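Local coordinates for protein GH5 (Bacteroidetes bacterium AC2a, PDB 4YHG) that probably hydrolyses internal beta-1,4-glucosidic bonds of cellulose as a family 5 glycoside hydrolase built on a beta/alpha barrel, at residues A[100-105]-A[117-122]; A[161-166]-A[214-219]; A[314-319]-A[375-380]; A[294-299]-A[326-331]. The protein carries 1 engineered substitution. All blocks are in the same frame, centred on the assembly; numbering follows the deposited sequence.

How the contacts relate
Contacts 1, 2 and 4 line the mouth of the eight-stranded barrel and meet round one glucose unit of the bound glycan, beta-D-glucopyranose of chain C, which each of them touches. The centres of contacts 1 and 2 lie 12 Å apart and those of contacts 2 and 4 lie 14 Å apart, while contacts 1 and 4, 21 Å apart between centres, are joined across the pocket where H103 CE1 comes within 3.5 Å of E295 OE2. Contact 3 is remote from the sugar, on the outer helical layer, and its nearest atoms are about 17 Å from contact 1. It adjoins contact 4, however: I317 and C318 pack on F296, and F314 on A298 and Y330.

Contact 1: A[100-105]-A[117-122]; sequences INIHHD and SHWLDL. With BGC (beta-D-glucopyranose), chain C.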
# COMPACT_ATOMS: atom_id res chain seq x y z
N ILE A 100 8.25 -4.74 -1.03
CA ILE A 100 9.04 -3.52 -1.18
C ILE A 100 8.69 -2.82 -2.49
O ILE A 100 8.05 -3.43 -3.37
CB ILE A 100 10.57 -3.78 -1.09
CG1 ILE A 100 11.03 -4.80 -2.13
CG2 ILE A 100 10.93 -4.26 0.30
CD1 ILE A 100 12.53 -4.96 -2.18
N ASN A 101 9.09 -1.55 -2.61
CA ASN A 101 8.66 -0.73 -3.73
C ASN A 101 9.53 0.50 -4.02
O ASN A 101 10.56 0.72 -3.40
CB ASN A 101 7.21 -0.26 -3.47
CG ASN A 101 7.14 0.94 -2.51
OD1 ASN A 101 8.15 1.39 -2.00
ND2 ASN A 101 5.94 1.46 -2.28
N ILE A 102 9.09 1.28 -5.00
CA ILE A 102 9.58 2.62 -5.24
C ILE A 102 8.47 3.55 -4.71
O ILE A 102 7.36 3.55 -5.23
CB ILE A 102 9.82 2.88 -6.73
CG1 ILE A 102 10.83 1.86 -7.29
CG2 ILE A 102 10.28 4.32 -6.94
CD1 ILE A 102 11.36 2.19 -8.68
N HIS A 103 8.78 4.33 -3.67
CA HIS A 103 7.73 5.05 -2.94
C HIS A 103 7.74 6.56 -3.24
O HIS A 103 7.26 6.96 -4.30
CB HIS A 103 7.81 4.74 -1.44
CG HIS A 103 6.54 5.02 -0.70
ND1 HIS A 103 5.45 4.16 -0.71
CD2 HIS A 103 6.19 6.06 0.10
CE1 HIS A 103 4.49 4.67 0.03
NE2 HIS A 103 4.91 5.82 0.53
N HIS A 104 8.30 7.41 -2.37
CA HIS A 104 8.13 8.86 -2.60
C HIS A 104 8.84 9.46 -3.79
O HIS A 104 8.55 10.58 -4.17
CB HIS A 104 8.34 9.71 -1.32
CG HIS A 104 7.20 9.58 -0.36
ND1 HIS A 104 5.88 9.66 -0.77
CD2 HIS A 104 7.17 9.33 0.96
CE1 HIS A 104 5.09 9.48 0.27
NE2 HIS A 104 5.85 9.29 1.34
N ASP A 105 9.74 8.69 -4.40
CA ASP A 105 10.29 9.04 -5.72
C ASP A 105 9.17 9.54 -6.66
O ASP A 105 9.36 10.52 -7.40
CB ASP A 105 11.00 7.84 -6.36
CG ASP A 105 12.09 7.26 -5.48
OD1 ASP A 105 11.75 6.52 -4.50
OD2 ASP A 105 13.29 7.51 -5.78
N SER A 117 13.29 17.37 -6.59
CA SER A 117 14.04 16.11 -6.52
C SER A 117 13.26 14.87 -6.94
O SER A 117 13.85 13.79 -7.01
CB SER A 117 14.54 15.91 -5.09
OG SER A 117 15.64 16.74 -4.82
N HIS A 118 11.96 14.98 -7.20
CA HIS A 118 11.18 13.80 -7.59
C HIS A 118 11.35 13.49 -9.09
O HIS A 118 10.58 13.94 -9.93
CB HIS A 118 9.71 13.96 -7.17
CG HIS A 118 9.51 14.10 -5.68
ND1 HIS A 118 9.30 13.03 -4.84
CD2 HIS A 118 9.53 15.20 -4.88
CE1 HIS A 118 9.17 13.46 -3.60
NE2 HIS A 118 9.31 14.78 -3.60
N TRP A 119 12.40 12.73 -9.41
CA TRP A 119 12.75 12.29 -10.78
C TRP A 119 11.62 11.55 -11.48
O TRP A 119 11.49 11.59 -12.70
CB TRP A 119 14.01 11.40 -10.76
CG TRP A 119 13.85 10.12 -9.99
CD1 TRP A 119 14.07 9.92 -8.66
CD2 TRP A 119 13.41 8.86 -10.52
NE1 TRP A 119 13.81 8.61 -8.32
CE2 TRP A 119 13.40 7.94 -9.44
CE3 TRP A 119 13.04 8.42 -11.80
CZ2 TRP A 119 13.02 6.61 -9.60
CZ3 TRP A 119 12.66 7.08 -11.95
CH2 TRP A 119 12.65 6.20 -10.86
N LEU A 120 10.80 10.87 -10.70
CA LEU A 120 9.70 10.09 -11.22
C LEU A 120 8.48 10.99 -11.50
O LEU A 120 7.48 10.98 -10.78
CB LEU A 120 9.41 9.00 -10.22
CG LEU A 120 8.44 7.86 -10.56
CD1 LEU A 120 8.67 7.33 -11.97
CD2 LEU A 120 8.60 6.76 -9.54
N ASP A 121 8.57 11.77 -12.58
CA ASP A 121 7.69 12.93 -12.83
C ASP A 121 6.67 12.70 -13.97
O ASP A 121 7.03 12.69 -15.15
CB ASP A 121 8.58 14.17 -13.12
CG ASP A 121 7.82 15.48 -13.05
OD1 ASP A 121 6.58 15.47 -13.00
OD2 ASP A 121 8.47 16.53 -13.07
N LEU A 122 5.41 12.51 -13.61
CA LEU A 122 4.39 12.14 -14.58
C LEU A 122 4.03 13.30 -15.51
O LEU A 122 3.91 13.10 -16.70
CB LEU A 122 3.14 11.57 -13.88
CG LEU A 122 1.97 11.08 -14.76
CD1 LEU A 122 2.39 9.86 -15.56
CD2 LEU A 122 0.75 10.71 -13.94
C2 BGC C . 1.05 7.46 0.57
C3 BGC C . 1.59 7.41 2.03
C4 BGC C . 0.84 8.49 2.85
C5 BGC C . -0.64 8.11 2.86
C6 BGC C . -1.46 8.88 3.89
C1 BGC C . -0.51 7.50 0.48
O1 BGC C . -0.98 7.91 -0.83
O2 BGC C . 1.56 6.35 -0.18
O3 BGC C . 3.04 7.58 2.07
O4 BGC C . 1.33 8.67 4.18
O5 BGC C . -1.11 8.34 1.51
O6 BGC C . -1.55 10.25 3.47
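D105 OD2 takes two N-H groups: W119 NE1 donates to it across the contact at 2.8 Å (N-H...O 156°), and M65 N adds a weak bond. The indole bond meets the lone pair of OD2 that faces away from OD1, with the acceptor close to the ring plane of W119 and the carboxylate turned 70° against the ring. OD1 takes W64 N, so both oxygens of this buried acid are occupied. Beside this pair, H118 ND1 reaches H104 O at 2.6 Å, a weak bond because the N-H is bent to 128°; the other ring nitrogen of H118 is held by T112. L120 closes the junction, its CB 3.2 Å from D105 O and its CD2 3.9 Å from I102 CG2. H103 turns the other way. N101 ND2 binds its ND1 in the ring plane at 3.2 Å, and its NE2 is hydrogen-bonded at 3.0 Å to O3 of the chain C glucose. The segment 100-105 thus leaves strand 97-101 with one flank on the glycan pocket and the other against the loop that leads to helix 122-127, where helix 129-149 backs I102, W119 and L120.

Contact 2: A[161-166]-A[214-219]; sequences TLNAIQ and YVCNPD. Engineered in segment 161-166: A164 (natural residue Glu). With BGC (beta-D-glucopyranose), chain C.
Q166 and Y214 meet where two loops at the pocket end of the beta/alpha barrel pass each other, one following strand 157-160 and the other leading from strand 209-212 into helix 218-224. The tyrosine swings its ring beneath the opposite backbone, CG anti to its own N (chi1 -163°), and I165 O lies over the centre of one ring face, 3.8 Å above the plane. The same oxygen accepts V215 N at 2.9 Å (151°). Further along the ring, CE1 touches Q166 CB at 3.7 Å, while the phenol OH bonds to Q182. Were Y214 cut back to alanine, I165 O would probably lose the ring it lies over, a gap would open beside Q166 CB, and Q182 would lose its hydroxyl mate. Q166 bends at chi2 so that its amide end slants across V215 CG2, CD and NE2 each 3.9 Å from that methyl; its OE1 is pinned by G168 N and W170 N. The engineered A164, a glutamate in the natural protein, places CB 3.9 Å from C216 SG. N163 points into the pocket, where its ND2 donates almost straight (173°) to O2 of the chain C glucose at 2.9 Å.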
# COMPACT_ATOMS: atom_id res chain seq x y z
N THR A 161 5.73 -2.34 -8.17
CA THR A 161 6.48 -1.54 -9.15
C THR A 161 6.66 -0.09 -8.76
O THR A 161 7.75 0.45 -8.85
CB THR A 161 5.80 -1.55 -10.51
OG1 THR A 161 4.43 -1.15 -10.38
CG2 THR A 161 5.88 -2.93 -11.15
N LEU A 162 5.55 0.55 -8.38
CA LEU A 162 5.47 2.00 -8.11
C LEU A 162 4.49 2.21 -7.00
O LEU A 162 3.76 1.31 -6.67
CB LEU A 162 4.95 2.73 -9.35
CG LEU A 162 5.86 2.66 -10.55
CD1 LEU A 162 5.09 2.96 -11.81
CD2 LEU A 162 7.00 3.64 -10.35
N ASN A 163 4.44 3.41 -6.44
CA ASN A 163 3.45 3.71 -5.42
C ASN A 163 2.19 4.41 -5.95
O ASN A 163 1.35 3.77 -6.55
CB ASN A 163 4.09 4.49 -4.27
CG ASN A 163 3.13 4.72 -3.12
OD1 ASN A 163 2.34 3.83 -2.77
ND2 ASN A 163 3.18 5.88 -2.54
N ALA A 164 2.06 5.71 -5.73
CA ALA A 164 0.83 6.45 -6.04
C ALA A 164 1.21 7.59 -6.98
O ALA A 164 1.60 8.68 -6.55
CB ALA A 164 0.18 6.98 -4.77
N ILE A 165 1.14 7.31 -8.27
CA ILE A 165 1.63 8.25 -9.26
C ILE A 165 0.48 9.17 -9.66
O ILE A 165 -0.65 8.71 -9.82
CB ILE A 165 2.21 7.50 -10.48
CG1 ILE A 165 3.32 6.53 -10.05
CG2 ILE A 165 2.77 8.47 -11.49
CD1 ILE A 165 4.51 7.17 -9.34
N GLN A 166 0.78 10.46 -9.82
CA GLN A 166 -0.25 11.49 -10.07
C GLN A 166 0.35 12.83 -10.49
O GLN A 166 1.57 12.98 -10.52
CB GLN A 166 -1.14 11.67 -8.83
CG GLN A 166 -0.36 11.97 -7.56
CD GLN A 166 -1.09 12.92 -6.62
OE1 GLN A 166 -1.78 13.86 -7.07
NE2 GLN A 166 -0.94 12.70 -5.33
N TYR A 214 -3.82 4.77 -11.38
CA TYR A 214 -3.62 6.18 -11.09
C TYR A 214 -3.91 6.53 -9.61
O TYR A 214 -4.93 6.16 -9.07
CB TYR A 214 -4.45 7.07 -12.04
CG TYR A 214 -3.99 8.52 -12.08
CD1 TYR A 214 -4.35 9.43 -11.06
CD2 TYR A 214 -3.18 8.98 -13.09
CE1 TYR A 214 -3.91 10.76 -11.09
CE2 TYR A 214 -2.74 10.29 -13.13
CZ TYR A 214 -3.10 11.18 -12.13
OH TYR A 214 -2.64 12.47 -12.20
N VAL A 215 -2.96 7.21 -8.97
CA VAL A 215 -3.01 7.57 -7.54
C VAL A 215 -3.55 6.46 -6.62
O VAL A 215 -4.04 6.72 -5.54
CB VAL A 215 -3.72 8.95 -7.32
CG1 VAL A 215 -5.25 8.81 -7.25
CG2 VAL A 215 -3.19 9.64 -6.07
N CYS A 216 -3.39 5.21 -7.05
CA CYS A 216 -3.89 4.06 -6.30
C CYS A 216 -5.40 4.08 -6.02
O CYS A 216 -5.86 3.46 -5.06
CB CYS A 216 -3.13 3.90 -4.97
SG CYS A 216 -1.41 3.40 -5.17
N ASN A 217 -6.14 4.78 -6.87
CA ASN A 217 -7.57 4.90 -6.73
C ASN A 217 -8.20 3.66 -7.35
O ASN A 217 -7.97 3.39 -8.52
CB ASN A 217 -8.07 6.16 -7.43
CG ASN A 217 -9.58 6.35 -7.31
OD1 ASN A 217 -10.33 5.99 -8.21
ND2 ASN A 217 -10.02 6.89 -6.19
N PRO A 218 -8.99 2.89 -6.57
CA PRO A 218 -9.67 1.67 -7.09
C PRO A 218 -10.44 1.86 -8.39
O PRO A 218 -10.29 1.05 -9.30
CB PRO A 218 -10.62 1.29 -5.96
CG PRO A 218 -9.94 1.78 -4.73
CD PRO A 218 -9.16 3.02 -5.11
N ASP A 219 -11.23 2.92 -8.50
CA ASP A 219 -12.05 3.15 -9.70
C ASP A 219 -11.22 3.54 -10.92
O ASP A 219 -11.47 3.03 -12.01
CB ASP A 219 -13.16 4.18 -9.42
CG ASP A 219 -14.26 3.61 -8.52
OD1 ASP A 219 -14.60 2.42 -8.69
OD2 ASP A 219 -14.77 4.35 -7.64
C2 BGC C . 1.05 7.46 0.57
C3 BGC C . 1.59 7.41 2.03
C4 BGC C . 0.84 8.49 2.85
C5 BGC C . -0.64 8.11 2.86
C6 BGC C . -1.46 8.88 3.89
C1 BGC C . -0.51 7.50 0.48
O1 BGC C . -0.98 7.91 -0.83
O2 BGC C . 1.56 6.35 -0.18
O3 BGC C . 3.04 7.58 2.07
O4 BGC C . 1.33 8.67 4.18
O5 BGC C . -1.11 8.34 1.51
O6 BGC C . -1.55 10.25 3.47

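Contact 3: A[314-319]-A[375-380]; sequences FRYICK and YTLQSI
Y316 and L377 meet in a helix-helix packing on the outside of the barrel, where helix 304-323, which connects strands 291-296 and 327-332, receives the first turn of helix 377-382 near the end of the chain. The interface is chiefly apolar. The leucine lays CD2 over one face of the Y316 ring in a CH-pi contact, 3.8 Å from the centroid and only 9° off the ring normal, and the two side chains are roughly perpendicular to each other. I380 divides its branches: CG2 comes to the edge of the Y316 ring, 4.0 Å from CD2, while CD1 presses on K319 CB at 3.6 Å and lies near R315 O. Helix 270-285 flanks both Y316 and L377 through V274.

K319 and Y375 form the mixed part of the contact. The two side chains run alongside each other, antiparallel, the lysine bent at chi2 (50°), with CE 3.3 Å from Y375 O and 4.0 Å from Y375 CD2. The ammonium is then carried to a salt bridge with D323, and a water accepting from K319 NZ donates to Y375 O, linking the two segments. At its far end, Y375 OH packs on R315 CB and is hydrogen-bonded to S367, tying the contact to helix 357-369.

Further polar bonds cap the start of helix 377-382. T376 is the N-cap: its OG1 accepts S379 N at 3.0 Å (165°), and its carbonyl O receives both I380 N and S379 OG.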
# COMPACT_ATOMS: atom_id res chain seq x y z
N PHE A 314 -13.04 -0.74 10.98
CA PHE A 314 -12.08 -1.78 10.72
C PHE A 314 -12.76 -3.11 10.64
O PHE A 314 -12.53 -3.84 9.67
CB PHE A 314 -10.98 -1.84 11.78
CG PHE A 314 -10.03 -0.69 11.77
CD1 PHE A 314 -9.60 -0.12 10.59
CD2 PHE A 314 -9.51 -0.22 12.96
CE1 PHE A 314 -8.72 0.95 10.60
CE2 PHE A 314 -8.62 0.84 12.98
CZ PHE A 314 -8.23 1.43 11.80
N ARG A 315 -13.57 -3.47 11.63
CA ARG A 315 -14.19 -4.79 11.61
C ARG A 315 -14.97 -4.98 10.31
O ARG A 315 -14.88 -6.01 9.68
CB ARG A 315 -15.10 -4.99 12.83
CG ARG A 315 -14.34 -5.08 14.15
CD ARG A 315 -15.17 -5.68 15.25
NE ARG A 315 -16.43 -4.97 15.41
CZ ARG A 315 -16.63 -3.92 16.21
NH1 ARG A 315 -15.64 -3.44 16.97
NH2 ARG A 315 -17.84 -3.36 16.27
N TYR A 316 -15.69 -3.96 9.89
CA TYR A 316 -16.61 -4.10 8.80
C TYR A 316 -15.90 -4.20 7.46
O TYR A 316 -16.15 -5.14 6.67
CB TYR A 316 -17.62 -2.94 8.81
CG TYR A 316 -18.78 -3.12 7.85
CD1 TYR A 316 -18.67 -2.74 6.52
CD2 TYR A 316 -19.96 -3.67 8.26
CE1 TYR A 316 -19.72 -2.89 5.63
CE2 TYR A 316 -21.03 -3.84 7.38
CZ TYR A 316 -20.90 -3.44 6.07
OH TYR A 316 -21.93 -3.58 5.20
N ILE A 317 -15.03 -3.23 7.18
CA ILE A 317 -14.33 -3.26 5.90
C ILE A 317 -13.39 -4.46 5.80
O ILE A 317 -13.29 -5.07 4.75
CB ILE A 317 -13.55 -1.97 5.60
CG1 ILE A 317 -12.36 -1.77 6.56
CG2 ILE A 317 -14.52 -0.79 5.59
CD1 ILE A 317 -11.55 -0.53 6.23
N CYS A 318 -12.75 -4.84 6.89
CA CYS A 318 -11.83 -5.96 6.81
C CYS A 318 -12.58 -7.30 6.57
O CYS A 318 -12.04 -8.19 5.92
CB CYS A 318 -10.90 -6.01 8.02
SG CYS A 318 -9.75 -4.62 8.12
N LYS A 319 -13.80 -7.44 7.06
CA LYS A 319 -14.58 -8.62 6.79
C LYS A 319 -14.98 -8.65 5.33
O LYS A 319 -14.91 -9.67 4.67
CB LYS A 319 -15.82 -8.63 7.66
CG LYS A 319 -16.82 -9.75 7.33
CD LYS A 319 -16.16 -11.11 7.23
CE LYS A 319 -17.22 -12.20 7.29
NZ LYS A 319 -16.64 -13.53 6.94
N TYR A 375 -20.58 -15.13 11.60
CA TYR A 375 -20.02 -13.81 11.63
C TYR A 375 -20.03 -13.28 10.21
O TYR A 375 -19.28 -13.74 9.37
CB TYR A 375 -18.62 -13.86 12.17
CG TYR A 375 -17.94 -12.54 12.28
CD1 TYR A 375 -18.14 -11.71 13.39
CD2 TYR A 375 -17.02 -12.14 11.31
CE1 TYR A 375 -17.46 -10.50 13.51
CE2 TYR A 375 -16.35 -10.92 11.42
CZ TYR A 375 -16.57 -10.11 12.53
OH TYR A 375 -15.88 -8.92 12.62
N THR A 376 -20.86 -12.27 9.98
CA THR A 376 -21.14 -11.74 8.64
C THR A 376 -21.14 -10.22 8.69
O THR A 376 -21.10 -9.62 9.76
CB THR A 376 -22.55 -12.14 8.22
OG1 THR A 376 -23.47 -11.62 9.20
CG2 THR A 376 -22.71 -13.66 8.09
N LEU A 377 -21.23 -9.59 7.52
CA LEU A 377 -21.44 -8.16 7.49
C LEU A 377 -22.72 -7.76 8.26
O LEU A 377 -22.69 -6.77 8.97
CB LEU A 377 -21.52 -7.66 6.05
CG LEU A 377 -20.22 -7.64 5.28
CD1 LEU A 377 -20.45 -6.92 3.95
CD2 LEU A 377 -19.11 -6.95 6.07
N GLN A 378 -23.80 -8.52 8.13
CA GLN A 378 -25.03 -8.29 8.91
C GLN A 378 -24.77 -8.25 10.43
O GLN A 378 -25.18 -7.31 11.08
CB GLN A 378 -26.05 -9.38 8.59
CG GLN A 378 -27.43 -9.32 9.25
CD GLN A 378 -28.30 -10.56 8.86
OE1 GLN A 378 -27.81 -11.70 8.69
NE2 GLN A 378 -29.60 -10.34 8.73
N SER A 379 -24.08 -9.25 11.00
CA SER A 379 -23.85 -9.30 12.44
C SER A 379 -23.00 -8.11 12.86
O SER A 379 -23.22 -7.52 13.91
CB SER A 379 -23.23 -10.65 12.87
OG SER A 379 -21.89 -10.81 12.39
N ILE A 380 -22.02 -7.73 12.04
CA ILE A 380 -21.14 -6.61 12.39
C ILE A 380 -21.96 -5.31 12.41
O ILE A 380 -21.92 -4.53 13.37
CB ILE A 380 -19.95 -6.49 11.43
CG1 ILE A 380 -19.05 -7.72 11.53
CG2 ILE A 380 -19.08 -5.30 11.79
CD1 ILE A 380 -18.05 -7.87 10.40
O HOH W 1 -19.22 -15.02 6.88

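Contact 4: A[294-299]-A[326-331]; sequences GEFGAV and ISALYW. With BGC (beta-D-glucopyranose), chain C; BGC (beta-D-glucopyranose), chain B.
A beta-alpha-beta unit of the barrel brings strands 291-296 and 327-332 side by side, and their C-terminal ends carry E295 and W331 into the glycan pocket. The strands form a parallel bridge at F296 and Y330. F296 N donates to L329 O at 3.1 Å, W331 N donates to F296 O at 3.0 Å, and both carbonyl oxygens also receive CA-H contacts, from E295 and Y330 respectively. On the helix side, the F296 ring leans on A328 CB, 3.6 Å from CE1. G297 suits its place, since a beta carbon there would crowd Y330 CE1.

In the pocket E295 and W331 lie alongside each other and point the same way, the carboxylate and indole planes 27° apart; OE1 sits 3.8 Å above the indole, toward the rim of the same face that meets C3 of the chain C glucose. With chi1 at 179° the indole of W331 extends away from its own backbone nitrogen, which also brings NE1 to O2 of the chain B glucose at 2.9 Å (154°). Replacing W331 with an alanine would probably strip the platform from the chain C sugar and leave O2 of the chain B glucose without its indole donor.

E295 OE2 accepts O2 of the chain C glucose at 2.7 Å and forms a salt bridge with R59, while OE1 is held by Y243 OH. OE1 also stands 3.1 Å from C1 of that sugar, an arrangement consistent with the nucleophile position at the end of the seventh strand in family 5 enzymes.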
# COMPACT_ATOMS: atom_id res chain seq x y z
N GLY A 294 -2.42 -2.05 -0.63
CA GLY A 294 -1.08 -1.72 -0.17
C GLY A 294 -1.15 -0.81 1.05
O GLY A 294 -0.28 -0.84 1.92
N GLU A 295 -2.19 0.03 1.07
CA GLU A 295 -2.45 0.91 2.20
C GLU A 295 -3.95 1.07 2.41
O GLU A 295 -4.70 1.27 1.45
CB GLU A 295 -1.86 2.30 1.96
CG GLU A 295 -0.35 2.36 1.78
CD GLU A 295 0.13 3.78 1.53
OE1 GLU A 295 -0.64 4.74 1.82
OE2 GLU A 295 1.27 3.96 1.06
N PHE A 296 -4.38 0.93 3.66
CA PHE A 296 -5.70 1.31 4.11
C PHE A 296 -5.56 1.71 5.56
O PHE A 296 -4.57 1.38 6.18
CB PHE A 296 -6.70 0.17 3.96
CG PHE A 296 -6.70 -0.81 5.10
CD1 PHE A 296 -5.69 -1.75 5.22
CD2 PHE A 296 -7.73 -0.81 6.03
CE1 PHE A 296 -5.70 -2.69 6.26
CE2 PHE A 296 -7.75 -1.71 7.09
CZ PHE A 296 -6.73 -2.66 7.21
N GLY A 297 -6.54 2.45 6.07
CA GLY A 297 -6.56 2.82 7.49
C GLY A 297 -7.53 3.93 7.88
O GLY A 297 -8.16 4.57 7.01
N ALA A 298 -7.66 4.14 9.19
CA ALA A 298 -8.33 5.29 9.72
C ALA A 298 -7.57 5.72 10.97
O ALA A 298 -7.10 4.89 11.73
CB ALA A 298 -9.77 4.96 10.05
N VAL A 299 -7.43 7.03 11.15
CA VAL A 299 -6.66 7.57 12.22
C VAL A 299 -7.34 7.33 13.58
O VAL A 299 -8.50 7.01 13.66
CB VAL A 299 -6.38 9.09 12.02
CG1 VAL A 299 -5.47 9.31 10.83
CG2 VAL A 299 -7.67 9.88 11.85
N ILE A 326 -9.61 -10.53 -0.72
CA ILE A 326 -8.71 -9.39 -0.78
C ILE A 326 -7.95 -9.21 0.54
O ILE A 326 -8.54 -9.21 1.63
CB ILE A 326 -9.50 -8.10 -1.14
CG1 ILE A 326 -10.01 -8.20 -2.58
CG2 ILE A 326 -8.63 -6.85 -1.01
CD1 ILE A 326 -11.09 -7.17 -2.89
N SER A 327 -6.64 -9.03 0.43
CA SER A 327 -5.77 -8.80 1.56
C SER A 327 -5.47 -7.32 1.62
O SER A 327 -5.73 -6.62 0.66
CB SER A 327 -4.48 -9.59 1.41
OG SER A 327 -3.78 -9.21 0.25
N ALA A 328 -4.94 -6.85 2.76
CA ALA A 328 -4.80 -5.44 3.00
C ALA A 328 -3.79 -5.12 4.08
O ALA A 328 -3.77 -5.77 5.12
CB ALA A 328 -6.15 -4.86 3.40
N LEU A 329 -3.01 -4.07 3.85
CA LEU A 329 -1.98 -3.66 4.78
C LEU A 329 -2.23 -2.29 5.41
O LEU A 329 -2.36 -1.24 4.72
CB LEU A 329 -0.62 -3.70 4.09
CG LEU A 329 -0.27 -5.14 3.61
CD1 LEU A 329 -0.74 -5.40 2.19
CD2 LEU A 329 1.22 -5.40 3.68
N TYR A 330 -2.32 -2.27 6.73
CA TYR A 330 -2.63 -1.02 7.46
C TYR A 330 -1.48 -0.03 7.38
O TYR A 330 -0.32 -0.43 7.49
CB TYR A 330 -2.99 -1.33 8.90
CG TYR A 330 -3.15 -0.11 9.76
CD1 TYR A 330 -4.33 0.62 9.75
CD2 TYR A 330 -2.13 0.30 10.59
CE1 TYR A 330 -4.48 1.75 10.55
CE2 TYR A 330 -2.26 1.44 11.36
CZ TYR A 330 -3.44 2.16 11.34
OH TYR A 330 -3.57 3.27 12.09
N TRP A 331 -1.78 1.25 7.19
CA TRP A 331 -0.78 2.27 7.15
C TRP A 331 -0.40 2.74 8.57
O TRP A 331 -1.23 3.32 9.29
CB TRP A 331 -1.27 3.47 6.32
CG TRP A 331 -0.25 4.58 6.27
CD1 TRP A 331 -0.32 5.78 6.93
CD2 TRP A 331 0.99 4.57 5.57
NE1 TRP A 331 0.80 6.52 6.66
CE2 TRP A 331 1.63 5.80 5.84
CE3 TRP A 331 1.62 3.64 4.74
CZ2 TRP A 331 2.86 6.12 5.32
CZ3 TRP A 331 2.84 3.97 4.20
CH2 TRP A 331 3.45 5.21 4.49
C2 BGC C . 1.05 7.46 0.57
C3 BGC C . 1.59 7.41 2.03
C4 BGC C . 0.84 8.49 2.85
C5 BGC C . -0.64 8.11 2.86
C6 BGC C . -1.46 8.88 3.89
C1 BGC C . -0.51 7.50 0.48
O1 BGC C . -0.98 7.91 -0.83
O2 BGC C . 1.56 6.35 -0.18
O3 BGC C . 3.04 7.58 2.07
O4 BGC C . 1.33 8.67 4.18
O5 BGC C . -1.11 8.34 1.51
O6 BGC C . -1.55 10.25 3.47
C2 BGC B . 2.12 10.08 6.02
C3 BGC B . 2.42 11.54 6.45
C4 BGC B . 3.48 12.10 5.50
C5 BGC B . 2.93 12.01 4.06
C6 BGC B . 3.87 12.69 3.08
C1 BGC B . 1.65 10.04 4.54
O2 BGC B . 1.15 9.41 6.85
O3 BGC B . 2.81 11.72 7.84
O4 BGC B . 3.77 13.48 5.82
O5 BGC B . 2.63 10.64 3.66
O6 BGC B . 3.65 12.18 1.77